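Local coordinates for fiber protein (Duck adenovirus 1, PDB 6ITX) that forms the trimeric head at the tip of the viral fiber and probably attaches the virus to a receptor on the host cell, at residues Leu163-Phe168 and Ile263-Val268; Thr221-Tyr226 and Tyr247-Thr252. All coordinates share one frame; numbering follows the deposited sequence.

Interaction 1: Leu163-Phe168 and Ile263-Val268; sequences LVLCPF and IYMVFV
Leu163 and Met265 face each other as an antiparallel hydrogen-bonded pair, and each uses both its N-H and its C=O on the other. Leu163 N donates to Met265 O at 2.8 Å, and Met265 N returns the bond to Leu163 O at 2.9 Å; both donors lie somewhat tilted from the carbonyl plane of their acceptors. Two residues on, the Leu165-Ile263 pair is straighter. Leu165 N meets Ile263 O at 2.8 Å, with 173° at the hydrogen. Ile263 N reaches Leu165 O at 3.1 Å, and each donor lies in its acceptor's carbonyl plane. Between these two rings of bonds lies the non-hydrogen-bonded pair Val164-Tyr264, whose backbone polar groups turn outward: Val164 N is bonded to Ser178 OG, Val164 O weakly to Trp180 NE1, and Tyr264 to strand 241-253. Strands 160-165 and 262-271 thus run as antiparallel neighbours in the beta-sandwich head of the adenovirus fiber. On the face bearing Leu163, Leu165, Ile263 and Met265, Leu163 CD1 comes within 3.5 Å of Phe267 CE1, while Leu165 CD1 lies 4.1 Å from Met265 SD, where the bent methionine chain crosses it. Ile139 of strand 134-144 and Phe296 of strand 288-299 pack onto this face. On the other face Tyr264 CG, anti to the backbone N (chi1 180°), puts the ring beside strand 160-165, with CD1 obliquely 3.4 Å from Leu163 O. Val164 CG2 sits at the ring edge, 4.2 Å from Tyr264 CD1. The hydroxyl of this buried tyrosine is hydrogen-bonded to Lys218 N.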
ATOM      1  N   LEU A 163      18.952   0.861   4.806  1.00 35.19           N
ATOM      2  CA  LEU A 163      18.825   0.913   6.253  1.00 30.97           C
ATOM      3  C   LEU A 163      18.380  -0.448   6.738  1.00 32.52           C
ATOM      4  O   LEU A 163      17.764  -1.216   6.004  1.00 36.02           O
ATOM      5  CB  LEU A 163      17.782   1.933   6.708  1.00 32.63           C
ATOM      6  CG  LEU A 163      18.024   3.375   6.301  1.00 37.85           C
ATOM      7  CD1 LEU A 163      16.720   4.115   6.417  1.00 35.56           C
ATOM      8  CD2 LEU A 163      19.094   3.994   7.202  1.00 34.10           C
ATOM      9  N   VAL A 164      18.662  -0.741   7.990  1.00 31.65           N
ATOM     10  CA  VAL A 164      18.130  -1.939   8.605  1.00 28.49           C
ATOM     11  C   VAL A 164      17.306  -1.513   9.798  1.00 30.69           C
ATOM     12  O   VAL A 164      17.694  -0.601  10.538  1.00 31.34           O
ATOM     13  CB  VAL A 164      19.244  -2.930   9.010  1.00 35.99           C
ATOM     14  CG1 VAL A 164      18.653  -4.194   9.604  1.00 30.14           C
ATOM     15  CG2 VAL A 164      20.131  -3.263   7.791  1.00 38.00           C
ATOM     16  N   LEU A 165      16.147  -2.142   9.948  1.00 34.50           N
ATOM     17  CA  LEU A 165      15.324  -2.026  11.141  1.00 35.43           C
ATOM     18  C   LEU A 165      15.533  -3.287  11.948  1.00 34.72           C
ATOM     19  O   LEU A 165      15.294  -4.383  11.441  1.00 42.47           O
ATOM     20  CB  LEU A 165      13.840  -1.884  10.803  1.00 34.76           C
ATOM     21  CG  LEU A 165      13.418  -0.805   9.822  1.00 37.69           C
ATOM     22  CD1 LEU A 165      11.944  -0.501  10.051  1.00 42.30           C
ATOM     23  CD2 LEU A 165      14.299   0.456   9.947  1.00 31.74           C
ATOM     24  N   CYS A 166      15.951  -3.139  13.201  1.00 41.56           N
ATOM     25  CA  CYS A 166      16.150  -4.273  14.098  1.00 42.61           C
ATOM     26  C   CYS A 166      15.300  -4.073  15.343  1.00 41.26           C
ATOM     27  O   CYS A 166      15.807  -3.657  16.395  1.00 42.92           O
ATOM     28  CB  CYS A 166      17.621  -4.445  14.465  1.00 42.70           C
ATOM     29  SG  CYS A 166      17.926  -6.043  15.225  1.00 51.53           S
ATOM     30  N   PRO A 167      14.005  -4.365  15.266  1.00 45.08           N
ATOM     31  CA  PRO A 167      13.149  -4.215  16.458  1.00 44.76           C
ATOM     32  C   PRO A 167      13.569  -5.095  17.624  1.00 40.27           C
ATOM     33  O   PRO A 167      13.158  -4.832  18.760  1.00 41.38           O
ATOM     34  CB  PRO A 167      11.747  -4.588  15.943  1.00 42.29           C
ATOM     35  CG  PRO A 167      11.962  -5.288  14.654  1.00 38.08           C
ATOM     36  CD  PRO A 167      13.265  -4.823  14.081  1.00 41.23           C
ATOM     37  N   PHE A 168      14.381  -6.125  17.381  1.00 43.51           N
ATOM     38  CA  PHE A 168      14.889  -7.013  18.421  1.00 47.12           C
ATOM     39  C   PHE A 168      16.371  -6.757  18.701  1.00 46.05           C
ATOM     40  O   PHE A 168      17.105  -7.664  19.101  1.00 49.15           O
ATOM     41  CB  PHE A 168      14.658  -8.474  18.029  1.00 38.09           C
ATOM     42  CG  PHE A 168      15.249  -8.833  16.697  1.00 44.83           C
ATOM     43  CD1 PHE A 168      16.565  -9.276  16.602  1.00 46.45           C
ATOM     44  CD2 PHE A 168      14.504  -8.700  15.533  1.00 43.70           C
ATOM     45  CE1 PHE A 168      17.117  -9.592  15.382  1.00 44.46           C
ATOM     46  CE2 PHE A 168      15.050  -9.018  14.305  1.00 40.94           C
ATOM     47  CZ  PHE A 168      16.357  -9.466  14.230  1.00 43.56           C
ATOM     48  N   ILE A 263      14.558  -6.210   9.006  1.00 35.84           N
ATOM     49  CA  ILE A 263      13.989  -5.679   7.769  1.00 36.34           C
ATOM     50  C   ILE A 263      14.998  -4.744   7.111  1.00 36.39           C
ATOM     51  O   ILE A 263      15.441  -3.769   7.732  1.00 34.42           O
ATOM     52  CB  ILE A 263      12.664  -4.945   8.007  1.00 36.84           C
ATOM     53  CG1 ILE A 263      11.618  -5.908   8.545  1.00 37.32           C
ATOM     54  CG2 ILE A 263      12.166  -4.349   6.721  1.00 35.94           C
ATOM     55  CD1 ILE A 263      11.427  -5.754  10.037  1.00 37.09           C
ATOM     56  N   TYR A 264      15.356  -5.047   5.857  1.00 34.12           N
ATOM     57  CA  TYR A 264      16.181  -4.174   5.029  1.00 32.32           C
ATOM     58  C   TYR A 264      15.290  -3.260   4.201  1.00 33.19           C
ATOM     59  O   TYR A 264      14.242  -3.671   3.697  1.00 34.60           O
ATOM     60  CB  TYR A 264      17.085  -4.991   4.097  1.00 32.22           C
ATOM     61  CG  TYR A 264      17.994  -4.174   3.190  1.00 32.37           C
ATOM     62  CD1 TYR A 264      19.031  -3.397   3.715  1.00 32.89           C
ATOM     63  CD2 TYR A 264      17.837  -4.200   1.809  1.00 32.72           C
ATOM     64  CE1 TYR A 264      19.878  -2.657   2.891  1.00 32.63           C
ATOM     65  CE2 TYR A 264      18.692  -3.467   0.966  1.00 36.00           C
ATOM     66  CZ  TYR A 264      19.709  -2.693   1.512  1.00 37.38           C
ATOM     67  OH  TYR A 264      20.556  -1.956   0.683  1.00 37.76           O
ATOM     68  N   MET A 265      15.707  -2.012   4.069  1.00 33.33           N
ATOM     69  CA  MET A 265      14.931  -1.016   3.352  1.00 31.63           C
ATOM     70  C   MET A 265      15.889  -0.196   2.525  1.00 33.67           C
ATOM     71  O   MET A 265      16.760   0.472   3.084  1.00 35.19           O
ATOM     72  CB  MET A 265      14.170  -0.128   4.320  1.00 28.70           C
ATOM     73  CG  MET A 265      13.268  -0.943   5.204  1.00 33.53           C
ATOM     74  SD  MET A 265      12.076   0.084   6.007  1.00 49.04           S
ATOM     75  CE  MET A 265      10.640  -0.907   5.797  1.00 41.25           C
ATOM     76  N   VAL A 266      15.762  -0.264   1.206  1.00 32.34           N
ATOM     77  CA  VAL A 266      16.568   0.572   0.331  1.00 37.11           C
ATOM     78  C   VAL A 266      15.658   1.628  -0.278  1.00 32.71           C
ATOM     79  O   VAL A 266      14.548   1.317  -0.732  1.00 31.08           O
ATOM     80  CB  VAL A 266      17.312  -0.253  -0.736  1.00 34.52           C
ATOM     81  CG1 VAL A 266      16.381  -1.197  -1.449  1.00 30.50           C
ATOM     82  CG2 VAL A 266      18.021   0.677  -1.706  1.00 32.89           C
ATOM     83  N   PHE A 267      16.102   2.881  -0.216  1.00 33.74           N
ATOM     84  CA  PHE A 267      15.369   4.038  -0.717  1.00 31.03           C
ATOM     85  C   PHE A 267      16.044   4.521  -1.986  1.00 31.65           C
ATOM     86  O   PHE A 267      17.271   4.678  -2.012  1.00 33.82           O
ATOM     87  CB  PHE A 267      15.371   5.182   0.299  1.00 31.17           C
ATOM     88  CG  PHE A 267      14.652   4.876   1.568  1.00 29.67           C
ATOM     89  CD1 PHE A 267      15.196   4.022   2.497  1.00 29.97           C
ATOM     90  CD2 PHE A 267      13.431   5.460   1.836  1.00 30.97           C
ATOM     91  CE1 PHE A 267      14.529   3.751   3.663  1.00 34.82           C
ATOM     92  CE2 PHE A 267      12.750   5.185   2.998  1.00 30.07           C
ATOM     93  CZ  PHE A 267      13.297   4.335   3.917  1.00 33.21           C
ATOM     94  N   VAL A 268      15.258   4.765  -3.029  1.00 32.23           N
ATOM     95  CA  VAL A 268      15.748   5.410  -4.247  1.00 33.53           C
ATOM     96  C   VAL A 268      14.904   6.657  -4.470  1.00 33.35           C
ATOM     97  O   VAL A 268      13.668   6.579  -4.510  1.00 35.45           O
ATOM     98  CB  VAL A 268      15.689   4.478  -5.465  1.00 31.04           C
ATOM     99  CG1 VAL A 268      16.206   5.179  -6.706  1.00 28.72           C
ATOM    100  CG2 VAL A 268      16.492   3.241  -5.197  1.00 40.42           C
TER

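Interaction 2: Thr221-Tyr226 and Tyr247-Thr252; sequences TELPGY and YVCPCT
Tyr226 and Tyr247 form a T-shaped pair in which Tyr247 supplies the edge and Tyr226 the face. The ring planes stand at 87° with centroids 4.8 Å apart, and Tyr247 CD2 lies over the centre of the Tyr226 ring, 3.4 Å from Tyr226 CE1. Both side chains nevertheless run side by side in the same direction, so the upright ring meets its partner along one side, with CE2 following CD2. Tyr226 holds its CG between its own backbone N and carbonyl carbon (chi1 61°), which swings the ring over to the Tyr247 side. At the root of this side chain the backbones come close: Tyr226 CA makes a CA-H...O contact of 3.2 Å with Val248 O.

Cys249 points into the bend of 221-226. Its SG is anti to the backbone N (chi1 176°) and lies 3.9 Å from Pro224 CD and 3.2 Å from Gly225 O, while its CB packs 3.8 Å from Leu223 CD1. An inverse gamma turn centred on Pro224, closed by a weak bond from Gly225 N to Leu223 O, wraps the chain round the cysteine before Tyr226 enters strand 226-235.

Leu223 reaches across to Tyr264 of strand 262-271 and Val208 of strand 208-210. Strand 241-253 runs between those two strands, bonded through Pro250 to Val208, and also pairs with strand 226-235. Tyr226, at the start of strand 226-235, also pairs antiparallel with a strand of a neighbouring subunit, which carries the sheet across the trimer interface.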
ATOM      1  N   THR A 221      17.766  -4.514  -7.022  1.00 37.68           N
ATOM      2  CA  THR A 221      17.811  -5.603  -7.989  1.00 35.12           C
ATOM      3  C   THR A 221      18.560  -6.819  -7.479  1.00 37.63           C
ATOM      4  O   THR A 221      18.631  -7.826  -8.197  1.00 43.59           O
ATOM      5  CB  THR A 221      18.461  -5.176  -9.304  1.00 34.90           C
ATOM      6  OG1 THR A 221      19.644  -4.421  -9.032  1.00 37.49           O
ATOM      7  CG2 THR A 221      17.500  -4.363 -10.141  1.00 35.05           C
ATOM      8  N   GLU A 222      19.137  -6.747  -6.285  1.00 40.31           N
ATOM      9  CA  GLU A 222      19.874  -7.857  -5.700  1.00 37.04           C
ATOM     10  C   GLU A 222      19.111  -8.487  -4.553  1.00 41.69           C
ATOM     11  O   GLU A 222      19.568  -9.487  -3.983  1.00 43.96           O
ATOM     12  CB  GLU A 222      21.247  -7.378  -5.219  1.00 37.14           C
ATOM     13  CG  GLU A 222      21.837  -6.308  -6.105  1.00 42.77           C
ATOM     14  CD  GLU A 222      23.344  -6.256  -6.045  1.00 47.76           C
ATOM     15  OE1 GLU A 222      23.878  -5.361  -5.346  1.00 48.89           O
ATOM     16  OE2 GLU A 222      23.984  -7.112  -6.697  1.00 48.82           O
ATOM     17  N   LEU A 223      17.963  -7.929  -4.199  1.00 40.13           N
ATOM     18  CA  LEU A 223      17.170  -8.500  -3.127  1.00 40.84           C
ATOM     19  C   LEU A 223      16.462  -9.769  -3.606  1.00 39.06           C
ATOM     20  O   LEU A 223      16.043  -9.854  -4.768  1.00 41.71           O
ATOM     21  CB  LEU A 223      16.156  -7.467  -2.631  1.00 39.80           C
ATOM     22  CG  LEU A 223      16.844  -6.199  -2.114  1.00 38.71           C
ATOM     23  CD1 LEU A 223      15.832  -5.173  -1.682  1.00 35.51           C
ATOM     24  CD2 LEU A 223      17.774  -6.541  -0.957  1.00 35.06           C
ATOM     25  N   PRO A 224      16.326 -10.768  -2.756  1.00 36.95           N
ATOM     26  CA  PRO A 224      15.512 -11.946  -3.115  1.00 37.35           C
ATOM     27  C   PRO A 224      14.017 -11.661  -3.013  1.00 30.87           C
ATOM     28  O   PRO A 224      13.275 -12.337  -2.312  1.00 36.07           O
ATOM     29  CB  PRO A 224      15.974 -12.988  -2.092  1.00 28.24           C
ATOM     30  CG  PRO A 224      16.340 -12.163  -0.902  1.00 32.60           C
ATOM     31  CD  PRO A 224      16.913 -10.875  -1.413  1.00 32.08           C
ATOM     32  N   GLY A 225      13.567 -10.647  -3.717  1.00 28.68           N
ATOM     33  CA  GLY A 225      12.168 -10.308  -3.580  1.00 33.88           C
ATOM     34  C   GLY A 225      12.021  -9.052  -2.743  1.00 33.20           C
ATOM     35  O   GLY A 225      12.809  -8.794  -1.825  1.00 32.14           O
ATOM     36  N   TYR A 226      11.012  -8.253  -3.076  1.00 29.34           N
ATOM     37  CA  TYR A 226      10.717  -7.045  -2.323  1.00 29.83           C
ATOM     38  C   TYR A 226       9.306  -6.608  -2.661  1.00 29.44           C
ATOM     39  O   TYR A 226       8.729  -7.016  -3.672  1.00 30.70           O
ATOM     40  CB  TYR A 226      11.707  -5.907  -2.614  1.00 28.49           C
ATOM     41  CG  TYR A 226      11.751  -5.434  -4.054  1.00 31.93           C
ATOM     42  CD1 TYR A 226      10.646  -4.814  -4.650  1.00 34.13           C
ATOM     43  CD2 TYR A 226      12.908  -5.588  -4.826  1.00 31.56           C
ATOM     44  CE1 TYR A 226      10.679  -4.389  -5.977  1.00 34.11           C
ATOM     45  CE2 TYR A 226      12.956  -5.160  -6.149  1.00 30.59           C
ATOM     46  CZ  TYR A 226      11.842  -4.558  -6.711  1.00 35.90           C
ATOM     47  OH  TYR A 226      11.878  -4.138  -8.014  1.00 38.23           O
ATOM     48  N   TYR A 247      11.885   0.013  -0.942  1.00 30.44           N
ATOM     49  CA  TYR A 247      11.879  -1.416  -1.238  1.00 33.48           C
ATOM     50  C   TYR A 247      12.110  -2.154   0.068  1.00 34.56           C
ATOM     51  O   TYR A 247      13.161  -1.984   0.699  1.00 35.06           O
ATOM     52  CB  TYR A 247      12.946  -1.793  -2.274  1.00 29.57           C
ATOM     53  CG  TYR A 247      12.789  -1.053  -3.576  1.00 33.00           C
ATOM     54  CD1 TYR A 247      13.178   0.266  -3.674  1.00 29.28           C
ATOM     55  CD2 TYR A 247      12.238  -1.668  -4.707  1.00 33.64           C
ATOM     56  CE1 TYR A 247      13.031   0.966  -4.833  1.00 34.17           C
ATOM     57  CE2 TYR A 247      12.087  -0.968  -5.888  1.00 31.01           C
ATOM     58  CZ  TYR A 247      12.484   0.366  -5.934  1.00 35.62           C
ATOM     59  OH  TYR A 247      12.375   1.134  -7.073  1.00 32.09           O
ATOM     60  N   VAL A 248      11.128  -2.949   0.484  1.00 30.84           N
ATOM     61  CA  VAL A 248      11.198  -3.659   1.751  1.00 29.88           C
ATOM     62  C   VAL A 248      11.528  -5.108   1.465  1.00 35.82           C
ATOM     63  O   VAL A 248      10.925  -5.738   0.587  1.00 36.01           O
ATOM     64  CB  VAL A 248       9.888  -3.547   2.541  1.00 28.81           C
ATOM     65  CG1 VAL A 248       9.993  -4.343   3.815  1.00 25.85           C
ATOM     66  CG2 VAL A 248       9.545  -2.103   2.809  1.00 26.75           C
ATOM     67  N   CYS A 249      12.473  -5.630   2.202  1.00 35.44           N
ATOM     68  CA  CYS A 249      12.898  -7.002   2.070  1.00 32.90           C
ATOM     69  C   CYS A 249      13.527  -7.403   3.391  1.00 38.45           C
ATOM     70  O   CYS A 249      14.480  -6.745   3.848  1.00 34.22           O
ATOM     71  CB  CYS A 249      13.904  -7.174   0.939  1.00 33.31           C
ATOM     72  SG  CYS A 249      14.491  -8.863   0.894  1.00 34.00           S
ATOM     73  N   PRO A 250      13.018  -8.442   4.047  1.00 33.65           N
ATOM     74  CA  PRO A 250      13.639  -8.889   5.292  1.00 37.85           C
ATOM     75  C   PRO A 250      15.084  -9.324   5.072  1.00 35.50           C
ATOM     76  O   PRO A 250      15.508  -9.651   3.962  1.00 35.60           O
ATOM     77  CB  PRO A 250      12.741 -10.051   5.728  1.00 37.29           C
ATOM     78  CG  PRO A 250      11.400  -9.634   5.216  1.00 34.21           C
ATOM     79  CD  PRO A 250      11.704  -9.070   3.847  1.00 33.90           C
ATOM     80  N   CYS A 251      15.855  -9.294   6.155  1.00 36.02           N
ATOM     81  CA  CYS A 251      17.284  -9.550   6.066  1.00 37.67           C
ATOM     82  C   CYS A 251      17.779 -10.280   7.305  1.00 37.37           C
ATOM     83  O   CYS A 251      17.130 -10.297   8.361  1.00 34.08           O
ATOM     84  CB  CYS A 251      18.066  -8.254   5.925  1.00 34.31           C
ATOM     85  SG  CYS A 251      17.733  -7.236   7.368  1.00 33.18           S
ATOM     86  N   THR A 252      18.961 -10.862   7.152  1.00 39.50           N
ATOM     87  CA  THR A 252      19.712 -11.488   8.224  1.00 44.59           C
ATOM     88  C   THR A 252      21.162 -11.042   8.113  1.00 46.89           C
ATOM     89  O   THR A 252      21.685 -10.856   7.006  1.00 46.91           O
ATOM     90  CB  THR A 252      19.601 -13.016   8.164  1.00 45.07           C
ATOM     91  OG1 THR A 252      19.923 -13.545   9.450  1.00 65.87           O
ATOM     92  CG2 THR A 252      20.548 -13.612   7.128  1.00 37.35           C
TER

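In the fold
Both segments of interaction 2 fall within the 94 residues separating the segments of interaction 1, and the two contacts meet through neighbouring strands of one sheet, with centres about 10 Å apart. The consecutive strands 241-253 and 262-271 provide the join: Tyr264 N lies 2.8 Å from Cys249 O and Val266 O lies 3.0 Å from Tyr247 N, both probable hydrogen bonds. Met265 CE also packs 3.4 Å from Val248 CG2. Interaction 1 lies near the centre of the subunit, whereas interaction 2 extends toward a neighbouring subunit. The bound glutamine, in a pocket of Gly133, Val299, Gly300 and Ala301, is about 13 Å from the side chain of Ile263; neither contact builds that pocket.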